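Flagellar assembly factor FliW (Geobacillus thermodenitrificans, PDB 5DMD) probably binds the translational repressor CsrA, relieving repression of flagellin synthesis, and probably binds flagellin and takes part in assembly of the flagellum. Local coordinates at residues Pro101-Thr106 with Lys135-Pro140; Val59-Phe64 with Val94-Ala99; Leu109-Val114 with Gly122-Leu127. The protein carries 1 engineered substitution. One frame throughout, in Å; residues are numbered along the deposited sequence.

Contact 1. Residues Pro101-Thr106 with Lys135-Pro140; sequences PFDDTT and KHRLFP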
ATOM      1  N   PRO A 101     -18.919  -8.151   7.286  1.00 34.98           N
ATOM      2  CA  PRO A 101     -18.412  -9.076   6.265  1.00 27.10           C
ATOM      3  C   PRO A 101     -17.452  -8.391   5.310  1.00 30.01           C
ATOM      4  O   PRO A 101     -17.436  -7.165   5.217  1.00 27.17           O
ATOM      5  CB  PRO A 101     -19.689  -9.534   5.553  1.00 33.12           C
ATOM      6  CG  PRO A 101     -20.674  -8.408   5.726  1.00 44.68           C
ATOM      7  CD  PRO A 101     -20.219  -7.572   6.905  1.00 36.04           C
ATOM      8  N   PHE A 102     -16.650  -9.172   4.583  1.00 24.70           N
ATOM      9  CA  PHE A 102     -15.606  -8.585   3.751  1.00 22.13           C
ATOM     10  C   PHE A 102     -16.176  -7.656   2.685  1.00 21.63           C
ATOM     11  O   PHE A 102     -15.484  -6.733   2.241  1.00 21.54           O
ATOM     12  CB  PHE A 102     -14.777  -9.673   3.075  1.00 26.37           C
ATOM     13  CG  PHE A 102     -13.664  -9.129   2.235  1.00 28.94           C
ATOM     14  CD1 PHE A 102     -13.705  -9.231   0.854  1.00 27.67           C
ATOM     15  CD2 PHE A 102     -12.588  -8.499   2.827  1.00 30.87           C
ATOM     16  CE1 PHE A 102     -12.687  -8.717   0.086  1.00 36.76           C
ATOM     17  CE2 PHE A 102     -11.565  -7.984   2.064  1.00 30.24           C
ATOM     18  CZ  PHE A 102     -11.616  -8.090   0.695  1.00 30.49           C
ATOM     19  N   ASP A 103     -17.426  -7.873   2.268  1.00 23.22           N
ATOM     20  CA  ASP A 103     -18.004  -7.108   1.174  1.00 25.94           C
ATOM     21  C   ASP A 103     -18.240  -5.649   1.537  1.00 24.64           C
ATOM     22  O   ASP A 103     -18.621  -4.870   0.660  1.00 22.23           O
ATOM     23  CB  ASP A 103     -19.333  -7.741   0.753  1.00 33.45           C
ATOM     24  CG  ASP A 103     -19.795  -7.273  -0.604  1.00 42.98           C
ATOM     25  OD1 ASP A 103     -19.115  -7.611  -1.592  1.00 43.94           O
ATOM     26  OD2 ASP A 103     -20.836  -6.575  -0.683  1.00 32.94           O
ATOM     27  N   ASP A 104     -18.044  -5.256   2.794  1.00 22.45           N
ATOM     28  CA  ASP A 104     -18.131  -3.862   3.205  1.00 26.30           C
ATOM     29  C   ASP A 104     -16.763  -3.194   3.262  1.00 18.38           C
ATOM     30  O   ASP A 104     -16.650  -2.059   3.735  1.00 23.25           O
ATOM     31  CB  ASP A 104     -18.835  -3.749   4.558  1.00 24.27           C
ATOM     32  CG  ASP A 104     -20.319  -4.049   4.470  1.00 34.81           C
ATOM     33  OD1 ASP A 104     -20.865  -4.065   3.342  1.00 27.37           O
ATOM     34  OD2 ASP A 104     -20.934  -4.288   5.532  1.00 32.56           O
ATOM     35  N   THR A 105     -15.720  -3.883   2.802  1.00 19.22           N
ATOM     36  CA  THR A 105     -14.366  -3.349   2.873  1.00 15.62           C
ATOM     37  C   THR A 105     -14.226  -2.135   1.958  1.00 19.08           C
ATOM     38  O   THR A 105     -14.823  -2.072   0.876  1.00 17.38           O
ATOM     39  CB  THR A 105     -13.380  -4.441   2.468  1.00 17.01           C
ATOM     40  OG1 THR A 105     -13.400  -5.471   3.468  1.00 19.38           O
ATOM     41  CG2 THR A 105     -11.955  -3.911   2.301  1.00 15.64           C
ATOM     42  N   THR A 106     -13.436  -1.162   2.405  1.00 18.16           N
ATOM     43  CA  THR A 106     -13.154   0.039   1.633  1.00 18.85           C
ATOM     44  C   THR A 106     -11.657   0.182   1.405  1.00 16.15           C
ATOM     45  O   THR A 106     -10.842  -0.452   2.076  1.00 15.49           O
ATOM     46  CB  THR A 106     -13.672   1.298   2.340  1.00 18.59           C
ATOM     47  OG1 THR A 106     -13.049   1.426   3.625  1.00 20.22           O
ATOM     48  CG2 THR A 106     -15.181   1.228   2.514  1.00 18.63           C
ATOM     49  N   LYS A 135     -12.344   6.518   1.901  1.00 20.58           N
ATOM     50  CA  LYS A 135     -13.134   5.295   1.935  1.00 19.41           C
ATOM     51  C   LYS A 135     -13.897   5.188   0.624  1.00 20.50           C
ATOM     52  O   LYS A 135     -14.787   6.001   0.351  1.00 25.99           O
ATOM     53  CB  LYS A 135     -14.090   5.291   3.130  1.00 26.33           C
ATOM     54  CG  LYS A 135     -13.447   4.772   4.411  1.00 37.99           C
ATOM     55  CD  LYS A 135     -13.766   5.655   5.604  1.00 49.76           C
ATOM     56  CE  LYS A 135     -15.126   5.333   6.190  1.00 60.29           C
ATOM     57  NZ  LYS A 135     -15.278   5.881   7.568  1.00 73.37           N
ATOM     58  N   HIS A 136     -13.516   4.215  -0.197  1.00 16.54           N
ATOM     59  CA  HIS A 136     -14.270   3.831  -1.385  1.00 16.15           C
ATOM     60  C   HIS A 136     -14.564   2.342  -1.258  1.00 14.42           C
ATOM     61  O   HIS A 136     -13.633   1.539  -1.133  1.00 14.98           O
ATOM     62  CB  HIS A 136     -13.447   4.060  -2.655  1.00 15.54           C
ATOM     63  CG  HIS A 136     -13.218   5.502  -3.001  1.00 15.74           C
ATOM     64  ND1 HIS A 136     -13.829   6.119  -4.070  1.00 14.68           N
ATOM     65  CD2 HIS A 136     -12.401   6.432  -2.450  1.00 16.43           C
ATOM     66  CE1 HIS A 136     -13.421   7.374  -4.149  1.00 18.43           C
ATOM     67  NE2 HIS A 136     -12.552   7.589  -3.178  1.00 20.95           N
ATOM     68  N   ARG A 137     -15.849   1.972  -1.298  1.00 15.80           N
ATOM     69  CA  ARG A 137     -16.219   0.559  -1.286  1.00 18.38           C
ATOM     70  C   ARG A 137     -15.606  -0.196  -2.461  1.00 14.86           C
ATOM     71  O   ARG A 137     -15.646   0.256  -3.609  1.00 14.76           O
ATOM     72  CB  ARG A 137     -17.741   0.382  -1.340  1.00 15.89           C
ATOM     73  CG  ARG A 137     -18.482   0.646  -0.040  1.00 17.49           C
ATOM     74  CD  ARG A 137     -20.004   0.458  -0.209  1.00 19.22           C
ATOM     75  NE  ARG A 137     -20.347  -0.884  -0.668  1.00 20.97           N
ATOM     76  CZ  ARG A 137     -20.568  -1.917   0.136  1.00 19.23           C
ATOM     77  NH1 ARG A 137     -20.454  -1.806   1.451  1.00 23.63           N
ATOM     78  NH2 ARG A 137     -20.888  -3.095  -0.393  1.00 21.14           N
ATOM     79  N   LEU A 138     -15.086  -1.390  -2.166  1.00 15.82           N
ATOM     80  CA  LEU A 138     -14.605  -2.282  -3.216  1.00 15.22           C
ATOM     81  C   LEU A 138     -15.751  -2.924  -3.982  1.00 15.09           C
ATOM     82  O   LEU A 138     -15.557  -3.368  -5.116  1.00 19.60           O
ATOM     83  CB  LEU A 138     -13.746  -3.396  -2.614  1.00 14.69           C
ATOM     84  CG  LEU A 138     -12.260  -3.110  -2.402  1.00 17.01           C
ATOM     85  CD1 LEU A 138     -12.031  -1.970  -1.412  1.00 20.39           C
ATOM     86  CD2 LEU A 138     -11.578  -4.384  -1.918  1.00 18.81           C
ATOM     87  N   PHE A 139     -16.926  -3.034  -3.368  1.00 14.51           N
ATOM     88  CA  PHE A 139     -18.039  -3.761  -3.953  1.00 18.66           C
ATOM     89  C   PHE A 139     -19.277  -2.880  -3.998  1.00 19.69           C
ATOM     90  O   PHE A 139     -19.450  -1.990  -3.157  1.00 16.98           O
ATOM     91  CB  PHE A 139     -18.361  -5.016  -3.123  1.00 19.01           C
ATOM     92  CG  PHE A 139     -17.192  -5.951  -2.979  1.00 20.13           C
ATOM     93  CD1 PHE A 139     -16.945  -6.927  -3.933  1.00 38.77           C
ATOM     94  CD2 PHE A 139     -16.352  -5.861  -1.890  1.00 20.39           C
ATOM     95  CE1 PHE A 139     -15.864  -7.783  -3.806  1.00 38.37           C
ATOM     96  CE2 PHE A 139     -15.268  -6.714  -1.754  1.00 29.42           C
ATOM     97  CZ  PHE A 139     -15.027  -7.677  -2.714  1.00 32.03           C
ATOM     98  N   PRO A 140     -20.159  -3.101  -4.970  1.00 19.09           N
ATOM     99  CA  PRO A 140     -21.407  -2.334  -4.997  1.00 18.01           C
ATOM    100  C   PRO A 140     -22.243  -2.610  -3.756  1.00 18.19           C
ATOM    101  O   PRO A 140     -22.067  -3.605  -3.054  1.00 17.74           O
ATOM    102  CB  PRO A 140     -22.107  -2.828  -6.269  1.00 23.17           C
ATOM    103  CG  PRO A 140     -21.502  -4.159  -6.549  1.00 31.82           C
ATOM    104  CD  PRO A 140     -20.089  -4.101  -6.050  1.00 21.62           C
TER
HETATM  105  O   HOH W   1     -17.275  -2.764  -0.371  1.00 14.61           O
HETATM  106  O   HOH W   2     -19.259  -0.227   3.379  1.00 35.10           O

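Contact 2. Residues Val59-Phe64 with Val94-Ala99; sequences VLIEPF and VILTVA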
ATOM      1  N   VAL A  59      -3.044  -4.263   4.897  1.00 14.54           N
ATOM      2  CA  VAL A  59      -3.577  -5.040   3.782  1.00 14.61           C
ATOM      3  C   VAL A  59      -3.657  -4.148   2.554  1.00 16.77           C
ATOM      4  O   VAL A  59      -4.341  -3.121   2.576  1.00 17.67           O
ATOM      5  CB  VAL A  59      -4.958  -5.619   4.116  1.00 18.55           C
ATOM      6  CG1 VAL A  59      -5.470  -6.413   2.931  1.00 18.04           C
ATOM      7  CG2 VAL A  59      -4.881  -6.484   5.367  1.00 19.61           C
ATOM      8  N   LEU A  60      -2.986  -4.557   1.477  1.00 16.86           N
ATOM      9  CA  LEU A  60      -2.911  -3.793   0.242  1.00 18.59           C
ATOM     10  C   LEU A  60      -3.587  -4.544  -0.895  1.00 21.12           C
ATOM     11  O   LEU A  60      -3.620  -5.779  -0.918  1.00 22.43           O
ATOM     12  CB  LEU A  60      -1.455  -3.563  -0.160  1.00 18.95           C
ATOM     13  CG  LEU A  60      -0.680  -2.381   0.434  1.00 21.67           C
ATOM     14  CD1 LEU A  60      -0.845  -2.249   1.929  1.00 23.20           C
ATOM     15  CD2 LEU A  60       0.791  -2.559   0.070  1.00 23.69           C
ATOM     16  N   ILE A  61      -4.112  -3.781  -1.852  1.00 16.95           N
ATOM     17  CA  ILE A  61      -4.492  -4.312  -3.152  1.00 18.26           C
ATOM     18  C   ILE A  61      -3.813  -3.471  -4.213  1.00 20.87           C
ATOM     19  O   ILE A  61      -3.476  -2.302  -3.990  1.00 17.08           O
ATOM     20  CB  ILE A  61      -6.015  -4.304  -3.416  1.00 21.87           C
ATOM     21  CG1 ILE A  61      -6.604  -2.896  -3.261  1.00 19.87           C
ATOM     22  CG2 ILE A  61      -6.732  -5.269  -2.492  1.00 29.80           C
ATOM     23  CD1 ILE A  61      -7.988  -2.728  -3.913  1.00 19.78           C
ATOM     24  N   GLU A  62      -3.624  -4.061  -5.372  1.00 20.13           N
ATOM     25  CA  GLU A  62      -3.347  -3.252  -6.537  1.00 17.69           C
ATOM     26  C   GLU A  62      -4.652  -2.567  -6.941  1.00 15.92           C
ATOM     27  O   GLU A  62      -5.670  -3.244  -7.138  1.00 19.82           O
ATOM     28  CB  GLU A  62      -2.841  -4.151  -7.654  1.00 23.94           C
ATOM     29  CG  GLU A  62      -2.552  -3.420  -8.930  1.00 40.32           C
ATOM     30  CD  GLU A  62      -1.099  -3.038  -9.010  1.00 62.75           C
ATOM     31  OE1 GLU A  62      -0.810  -1.829  -9.127  1.00 59.40           O
ATOM     32  OE2 GLU A  62      -0.242  -3.933  -8.899  1.00 56.81           O
ATOM     33  N   PRO A  63      -4.680  -1.236  -7.033  1.00 18.76           N
ATOM     34  CA  PRO A  63      -5.974  -0.537  -7.115  1.00 19.33           C
ATOM     35  C   PRO A  63      -6.795  -0.873  -8.342  1.00 18.74           C
ATOM     36  O   PRO A  63      -8.028  -0.905  -8.253  1.00 18.55           O
ATOM     37  CB  PRO A  63      -5.590   0.949  -7.086  1.00 20.96           C
ATOM     38  CG  PRO A  63      -4.109   0.978  -7.333  1.00 18.40           C
ATOM     39  CD  PRO A  63      -3.560  -0.307  -6.843  1.00 20.67           C
ATOM     40  N   PHE A  64      -6.158  -1.117  -9.491  1.00 20.56           N
ATOM     41  CA  PHE A  64      -6.924  -1.255 -10.726  1.00 19.63           C
ATOM     42  C   PHE A  64      -7.780  -2.510 -10.735  1.00 22.46           C
ATOM     43  O   PHE A  64      -8.742  -2.583 -11.507  1.00 24.38           O
ATOM     44  CB  PHE A  64      -5.966  -1.224 -11.913  1.00 22.69           C
ATOM     45  CG  PHE A  64      -5.027  -0.052 -11.885  1.00 29.78           C
ATOM     46  CD1 PHE A  64      -5.455   1.205 -12.276  1.00 30.40           C
ATOM     47  CD2 PHE A  64      -3.724  -0.203 -11.440  1.00 38.42           C
ATOM     48  CE1 PHE A  64      -4.592   2.285 -12.246  1.00 41.12           C
ATOM     49  CE2 PHE A  64      -2.856   0.877 -11.408  1.00 46.99           C
ATOM     50  CZ  PHE A  64      -3.293   2.123 -11.811  1.00 41.51           C
ATOM     51  N   VAL A  94      -3.145   0.416  -2.858  1.00 14.55           N
ATOM     52  CA  VAL A  94      -3.934   1.167  -1.884  1.00 16.08           C
ATOM     53  C   VAL A  94      -4.219   0.284  -0.678  1.00 18.88           C
ATOM     54  O   VAL A  94      -4.318  -0.943  -0.786  1.00 16.01           O
ATOM     55  CB  VAL A  94      -5.234   1.757  -2.469  1.00 14.61           C
ATOM     56  CG1 VAL A  94      -4.914   2.884  -3.461  1.00 14.46           C
ATOM     57  CG2 VAL A  94      -6.073   0.661  -3.127  1.00 15.81           C
ATOM     58  N   ILE A  95      -4.363   0.915   0.471  1.00 14.44           N
ATOM     59  CA  ILE A  95      -4.563   0.197   1.726  1.00 14.34           C
ATOM     60  C   ILE A  95      -6.042   0.009   2.002  1.00 14.49           C
ATOM     61  O   ILE A  95      -6.837   0.945   1.889  1.00 15.91           O
ATOM     62  CB  ILE A  95      -3.858   0.922   2.883  1.00 14.13           C
ATOM     63  CG1 ILE A  95      -2.364   0.976   2.599  1.00 18.14           C
ATOM     64  CG2 ILE A  95      -4.119   0.223   4.230  1.00 16.29           C
ATOM     65  CD1 ILE A  95      -1.579   1.768   3.604  1.00 18.07           C
ATOM     66  N   LEU A  96      -6.406  -1.201   2.410  1.00 16.11           N
ATOM     67  CA  LEU A  96      -7.784  -1.528   2.729  1.00 15.65           C
ATOM     68  C   LEU A  96      -8.087  -1.318   4.203  1.00 18.01           C
ATOM     69  O   LEU A  96      -7.242  -1.534   5.077  1.00 22.13           O
ATOM     70  CB  LEU A  96      -8.081  -2.986   2.375  1.00 17.53           C
ATOM     71  CG  LEU A  96      -7.833  -3.449   0.940  1.00 18.42           C
ATOM     72  CD1 LEU A  96      -8.372  -4.871   0.760  1.00 22.78           C
ATOM     73  CD2 LEU A  96      -8.472  -2.489  -0.061  1.00 16.05           C
ATOM     74  N   THR A  97      -9.322  -0.917   4.472  1.00 17.12           N
ATOM     75  CA  THR A  97      -9.908  -1.005   5.804  1.00 19.91           C
ATOM     76  C   THR A  97     -10.855  -2.193   5.716  1.00 22.97           C
ATOM     77  O   THR A  97     -11.953  -2.087   5.166  1.00 21.21           O
ATOM     78  CB  THR A  97     -10.627   0.290   6.157  1.00 23.48           C
ATOM     79  OG1 THR A  97      -9.675   1.360   6.130  1.00 25.00           O
ATOM     80  CG2 THR A  97     -11.211   0.204   7.560  1.00 27.26           C
ATOM     81  N   VAL A  98     -10.402  -3.332   6.241  1.00 23.02           N
ATOM     82  CA  VAL A  98     -11.094  -4.604   6.069  1.00 22.38           C
ATOM     83  C   VAL A  98     -12.301  -4.664   6.990  1.00 24.18           C
ATOM     84  O   VAL A  98     -12.184  -4.470   8.206  1.00 29.59           O
ATOM     85  CB  VAL A  98     -10.136  -5.779   6.326  1.00 23.44           C
ATOM     86  CG1 VAL A  98     -10.848  -7.102   6.079  1.00 26.56           C
ATOM     87  CG2 VAL A  98      -8.928  -5.668   5.421  1.00 23.29           C
ATOM     88  N   ALA A  99     -13.458  -4.959   6.419  1.00 22.03           N
ATOM     89  CA  ALA A  99     -14.697  -5.050   7.175  1.00 30.03           C
ATOM     90  C   ALA A  99     -15.119  -6.503   7.363  1.00 32.05           C
ATOM     91  O   ALA A  99     -14.632  -7.413   6.684  1.00 24.94           O
ATOM     92  CB  ALA A  99     -15.812  -4.280   6.459  1.00 25.51           C
TER
HETATM   93  O   HOH W   3      -4.985  -2.628   6.235  1.00 20.23           O

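Contact 3. Residues Leu109-Val114 with Gly122-Leu127; sequences LQAPIV and GKQVIL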
ATOM      1  N   LEU A 109      -8.296   5.652  -1.486  1.00 14.48           N
ATOM      2  CA  LEU A 109      -7.755   6.064  -2.775  1.00 16.20           C
ATOM      3  C   LEU A 109      -7.025   7.403  -2.714  1.00 15.50           C
ATOM      4  O   LEU A 109      -6.288   7.737  -3.655  1.00 15.54           O
ATOM      5  CB  LEU A 109      -8.876   6.103  -3.820  1.00 17.52           C
ATOM      6  CG  LEU A 109      -9.626   4.786  -4.010  1.00 17.20           C
ATOM      7  CD1 LEU A 109     -10.606   4.921  -5.165  1.00 15.90           C
ATOM      8  CD2 LEU A 109      -8.663   3.628  -4.237  1.00 14.46           C
ATOM      9  N   GLN A 110      -7.180   8.162  -1.625  1.00 15.29           N
ATOM     10  CA  GLN A 110      -6.468   9.428  -1.491  1.00 16.85           C
ATOM     11  C   GLN A 110      -4.988   9.245  -1.185  1.00 21.62           C
ATOM     12  O   GLN A 110      -4.200  10.153  -1.470  1.00 18.53           O
ATOM     13  CB  GLN A 110      -7.097  10.277  -0.379  1.00 23.30           C
ATOM     14  CG  GLN A 110      -6.614  11.723  -0.358  1.00 28.76           C
ATOM     15  CD  GLN A 110      -6.956  12.449   0.936  1.00 39.96           C
ATOM     16  OE1 GLN A 110      -7.785  11.994   1.722  1.00 27.91           O
ATOM     17  NE2 GLN A 110      -6.323  13.596   1.153  1.00 55.41           N
ATOM     18  N   ALA A 111      -4.584   8.108  -0.619  1.00 14.05           N
ATOM     19  CA  ALA A 111      -3.236   7.948  -0.071  1.00 13.60           C
ATOM     20  C   ALA A 111      -2.603   6.641  -0.528  1.00 14.54           C
ATOM     21  O   ALA A 111      -2.331   5.750   0.284  1.00 12.83           O
ATOM     22  CB  ALA A 111      -3.246   8.060   1.453  1.00 13.74           C
ATOM     23  N   PRO A 112      -2.292   6.521  -1.816  1.00 13.19           N
ATOM     24  CA  PRO A 112      -1.675   5.288  -2.314  1.00 13.63           C
ATOM     25  C   PRO A 112      -0.244   5.089  -1.829  1.00 12.60           C
ATOM     26  O   PRO A 112       0.487   6.041  -1.519  1.00 14.44           O
ATOM     27  CB  PRO A 112      -1.708   5.469  -3.840  1.00 14.00           C
ATOM     28  CG  PRO A 112      -1.623   6.938  -4.024  1.00 14.15           C
ATOM     29  CD  PRO A 112      -2.436   7.529  -2.885  1.00 14.61           C
ATOM     30  N   ILE A 113       0.141   3.815  -1.771  1.00 13.10           N
ATOM     31  CA  ILE A 113       1.533   3.398  -1.597  1.00 12.45           C
ATOM     32  C   ILE A 113       2.176   3.323  -2.979  1.00 12.53           C
ATOM     33  O   ILE A 113       1.677   2.619  -3.866  1.00 15.03           O
ATOM     34  CB  ILE A 113       1.606   2.030  -0.896  1.00 12.06           C
ATOM     35  CG1 ILE A 113       0.983   2.081   0.511  1.00 13.15           C
ATOM     36  CG2 ILE A 113       3.052   1.520  -0.848  1.00 15.39           C
ATOM     37  CD1 ILE A 113       1.809   2.870   1.514  1.00 15.33           C
ATOM     38  N   VAL A 114       3.301   4.009  -3.153  1.00 11.95           N
ATOM     39  CA  VAL A 114       3.980   4.122  -4.438  1.00 12.44           C
ATOM     40  C   VAL A 114       5.383   3.578  -4.255  1.00 13.26           C
ATOM     41  O   VAL A 114       6.123   4.058  -3.391  1.00 13.59           O
ATOM     42  CB  VAL A 114       4.040   5.585  -4.903  1.00 15.63           C
ATOM     43  CG1 VAL A 114       4.756   5.687  -6.242  1.00 15.45           C
ATOM     44  CG2 VAL A 114       2.634   6.184  -4.956  1.00 18.35           C
ATOM     45  N   GLY A 122      10.044   3.397  -1.381  1.00 12.97           N
ATOM     46  CA  GLY A 122       8.607   3.535  -1.232  1.00 12.29           C
ATOM     47  C   GLY A 122       8.217   4.829  -0.540  1.00 12.81           C
ATOM     48  O   GLY A 122       8.999   5.424   0.200  1.00 13.37           O
ATOM     49  N   LYS A 123       6.979   5.248  -0.795  1.00 13.02           N
ATOM     50  CA  LYS A 123       6.394   6.402  -0.130  1.00 12.37           C
ATOM     51  C   LYS A 123       4.889   6.206  -0.082  1.00 14.59           C
ATOM     52  O   LYS A 123       4.304   5.670  -1.026  1.00 14.72           O
ATOM     53  CB  LYS A 123       6.706   7.693  -0.905  1.00 13.87           C
ATOM     54  CG  LYS A 123       6.131   8.977  -0.291  1.00 16.13           C
ATOM     55  CD  LYS A 123       6.595  10.213  -1.058  1.00 17.31           C
ATOM     56  CE  LYS A 123       6.036  11.481  -0.427  1.00 18.20           C
ATOM     57  NZ  LYS A 123       6.397  12.698  -1.219  1.00 18.93           N
ATOM     58  N   GLN A 124       4.257   6.631   1.013  1.00 11.35           N
ATOM     59  CA  GLN A 124       2.808   6.808   1.007  1.00 16.14           C
ATOM     60  C   GLN A 124       2.515   8.261   0.671  1.00 16.35           C
ATOM     61  O   GLN A 124       2.875   9.164   1.437  1.00 15.92           O
ATOM     62  CB  GLN A 124       2.147   6.421   2.333  1.00 16.03           C
ATOM     63  CG  GLN A 124       0.634   6.627   2.267  1.00 14.51           C
ATOM     64  CD  GLN A 124      -0.133   5.965   3.391  1.00 16.46           C
ATOM     65  OE1 GLN A 124       0.350   5.875   4.524  1.00 18.76           O
ATOM     66  NE2 GLN A 124      -1.336   5.498   3.085  1.00 14.17           N
ATOM     67  N   VAL A 125       1.867   8.486  -0.471  1.00 16.04           N
ATOM     68  CA  VAL A 125       1.634   9.820  -1.009  1.00 18.19           C
ATOM     69  C   VAL A 125       0.208  10.211  -0.665  1.00 17.19           C
ATOM     70  O   VAL A 125      -0.724   9.438  -0.913  1.00 22.47           O
ATOM     71  CB  VAL A 125       1.831   9.819  -2.534  1.00 18.87           C
ATOM     72  CG1 VAL A 125       1.497  11.187  -3.128  1.00 24.34           C
ATOM     73  CG2 VAL A 125       3.239   9.359  -2.905  1.00 18.64           C
ATOM     74  N   ILE A 126       0.025  11.401  -0.103  1.00 19.81           N
ATOM     75  CA  ILE A 126      -1.300  11.925   0.201  1.00 19.77           C
ATOM     76  C   ILE A 126      -1.649  12.908  -0.909  1.00 23.49           C
ATOM     77  O   ILE A 126      -1.036  13.977  -1.019  1.00 33.30           O
ATOM     78  CB  ILE A 126      -1.350  12.594   1.580  1.00 19.48           C
ATOM     79  CG1 ILE A 126      -0.956  11.599   2.667  1.00 18.69           C
ATOM     80  CG2 ILE A 126      -2.759  13.080   1.878  1.00 22.95           C
ATOM     81  CD1 ILE A 126      -0.853  12.211   4.051  1.00 23.25           C
ATOM     82  N   LEU A 127      -2.633  12.548  -1.731  1.00 22.98           N
ATOM     83  CA  LEU A 127      -3.021  13.360  -2.881  1.00 33.90           C
ATOM     84  C   LEU A 127      -3.925  14.493  -2.413  1.00 43.21           C
ATOM     85  O   LEU A 127      -4.960  14.247  -1.787  1.00 33.60           O
ATOM     86  CB  LEU A 127      -3.743  12.482  -3.903  1.00 30.68           C
ATOM     87  CG  LEU A 127      -2.997  11.218  -4.336  1.00 26.83           C
ATOM     88  CD1 LEU A 127      -3.901  10.300  -5.141  1.00 27.98           C
ATOM     89  CD2 LEU A 127      -1.758  11.576  -5.141  1.00 36.85           C
TER

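Contact 1. Residues Pro101-Thr106 with Lys135-Pro140
Arg137 reaches the aspartates of the 3-10 turn 102-104 on one side of this surface contact, while Leu138 and two phenylalanines pack on the other. On the packed side, the backbone N of Leu138 donates an almost straight bond (174°) to Thr105 O at 3.1 Å. Leu138 CD1 lies 3.6 Å from Thr106 C, a position suited to a buried branched side chain, since Leu96 and Ala107 also pack against it. Phe102 CE1 and Phe139 CE2 touch at 3.7 Å, an oblique contact of two partly exposed rings whose planes stand at 72°. Thr105 OG1 turns back to Phe102 O and also takes a bond from Ala99 N, a task for a short hydroxyl side chain. Water 1 bridges the segments, linking Asp103 O and Thr105 O to Phe139 N.

On the looser side, the Arg137 chain bends at chi3 (58°), and Arg137 NH1 holds Asp104 OD1 at 3.0 Å, in the guanidinium plane though the nitrogen comes from above the carboxylate plane. Water 2 joins this NH1 to Asp104 O. NH2 makes a longer salt bridge to Asp103 OD2, also paired with Lys142, while NE bonds to Phe139 O and NH2 to Pro140 O. An alanine here in place of Arg137 would probably loosen segment 135-140 from the turn, and leave its own bend less well held. Two carboxylates beside one guanidinium would probably balance its charge, and the polar side combines ion pairs with carbonyl and water bonds.

Contact 2. Residues Val59-Phe64 with Val94-Ala99
This is a buried antiparallel pairing of neighbouring strands, 57-61 and 90-97, inside the large antiparallel sheet of FliW, with strand 45-50 on the far side of the first and strand 106-116 beyond the second. Three backbone bonds fasten it. Leu96 N reaches Val59 O at 2.8 Å, nearly along the C=O axis, and Ile61 and Val94, a hydrogen-bonded pair, exchange N-H and C=O in both directions. Between them Leu60 and Ile95 form a non-hydrogen-bonded pair. The short strand axes run at 126° to each other, far from a flat antiparallel ladder, and the return bond between Val59 and Leu96 is replaced by water 3, which accepts from Val59 N and donates to Leu96 O.

On one face Ile61, Val94 and Leu96 interlock. Ile61 has CG1 in the crowded position between backbone N and carbonyl carbon (chi1 56°), which sets that methylene 3.6 Å from Val94 CG2. Leu96 crosses Ile61 at about a right angle and straddles it: CD1 touches Ile61 CG2 at 3.7 Å, and CD2 touches CG1. The same CD1 meets Val59 CG1, while Phe45 packs on both Ile61 and Leu96. Pro63 CB closes the end of this cluster against Val94 CG2 at 4.0 Å. Beta-branched residues suit these extended backbones, and the fork of Leu96 lets one residue meet both Val59 and Ile61.

On the other face Leu60 and Ile95 lie side by side, pointing the same way, with Leu60 CD1 3.6 Å from Ile95 CG1. Every side chain that touches across the strands is aliphatic, so backbone bonds supply the direction and register, while dispersion and exclusion of water probably supply much of the cohesion.

Contact 3. Residues Leu109-Val114 with Gly122-Leu127
A beta hairpin joins these residues: strand 106-116 turns back into strand 121-124, and the segments 109-114 and 122-127 run antiparallel along its legs. Nearest the turn, Val114 and Lys123 are a hydrogen-bonded pair, with Val114 N giving to Lys123 O at 2.9 Å and Lys123 N returning the bond to Val114 O. Lys123 extends fully away from this ladder, and its ammonium is bound by Thr78 and Gln81 of helix 76-81; a long flexible chain is what such a reach requires. Val114 CG2 and Val125 CG2 pack at 3.8 Å on the face toward that helix, where Thr78 also touches Val125.

Further along the hairpin, beyond the Ile113-Gln124 pair, single backbone bonds continue the pairing. Val125 N reaches Pro112 O, and Leu127 N reaches Gln110 O at 2.9 Å, nearly along the C=O axis. Pro112 has no N-H to offer, so Val125 O, 3.4 Å from Pro112 N, gets no bond from it; instead the oxygen faces Ala111 CA in a CA-H...O contact of 3.0 Å.

A side-chain amide strengthens this stretch. Gln124, CG anti to the backbone N and its chain extended, crosses Ile113 obliquely, its CB against CD1, and places NE2 3.0 Å from Ala111 O. The bond is almost straight (178°), in the amide plane and on a carbonyl lone pair, and the small Ala111 CB allows Gln124 NE2 to approach to 3.6 Å. Gln110, also extended, sends NE2 to Leu127 O in a weak bond. Leu127 CD1 meets Pro112 CD at 3.9 Å, with Ile72 also touching Leu127; an aliphatic chain suits this buried place.

In the fold
Contacts 2 and 3 lie near the centre of the chain, each about 7 Å from it between centres, whereas contact 1 sits about 16 Å out on the surface. All three attach to the same antiparallel sheet: strand 90-97 in contact 2 neighbours strand 106-116 in contact 3, which also neighbours strand 136-137 of contact 1. Contact 3 is nested in the chain loop that contact 1 closes. Their chemistry follows their place. Contact 2 is aliphatic over a backbone ladder, contact 3 adds glutamine amides to its ladder, and contact 1 adds salt bridges to an aromatic and aliphatic patch. Thr106 O and Thr97 N, 2.9 Å apart, connect contacts 1 and 2.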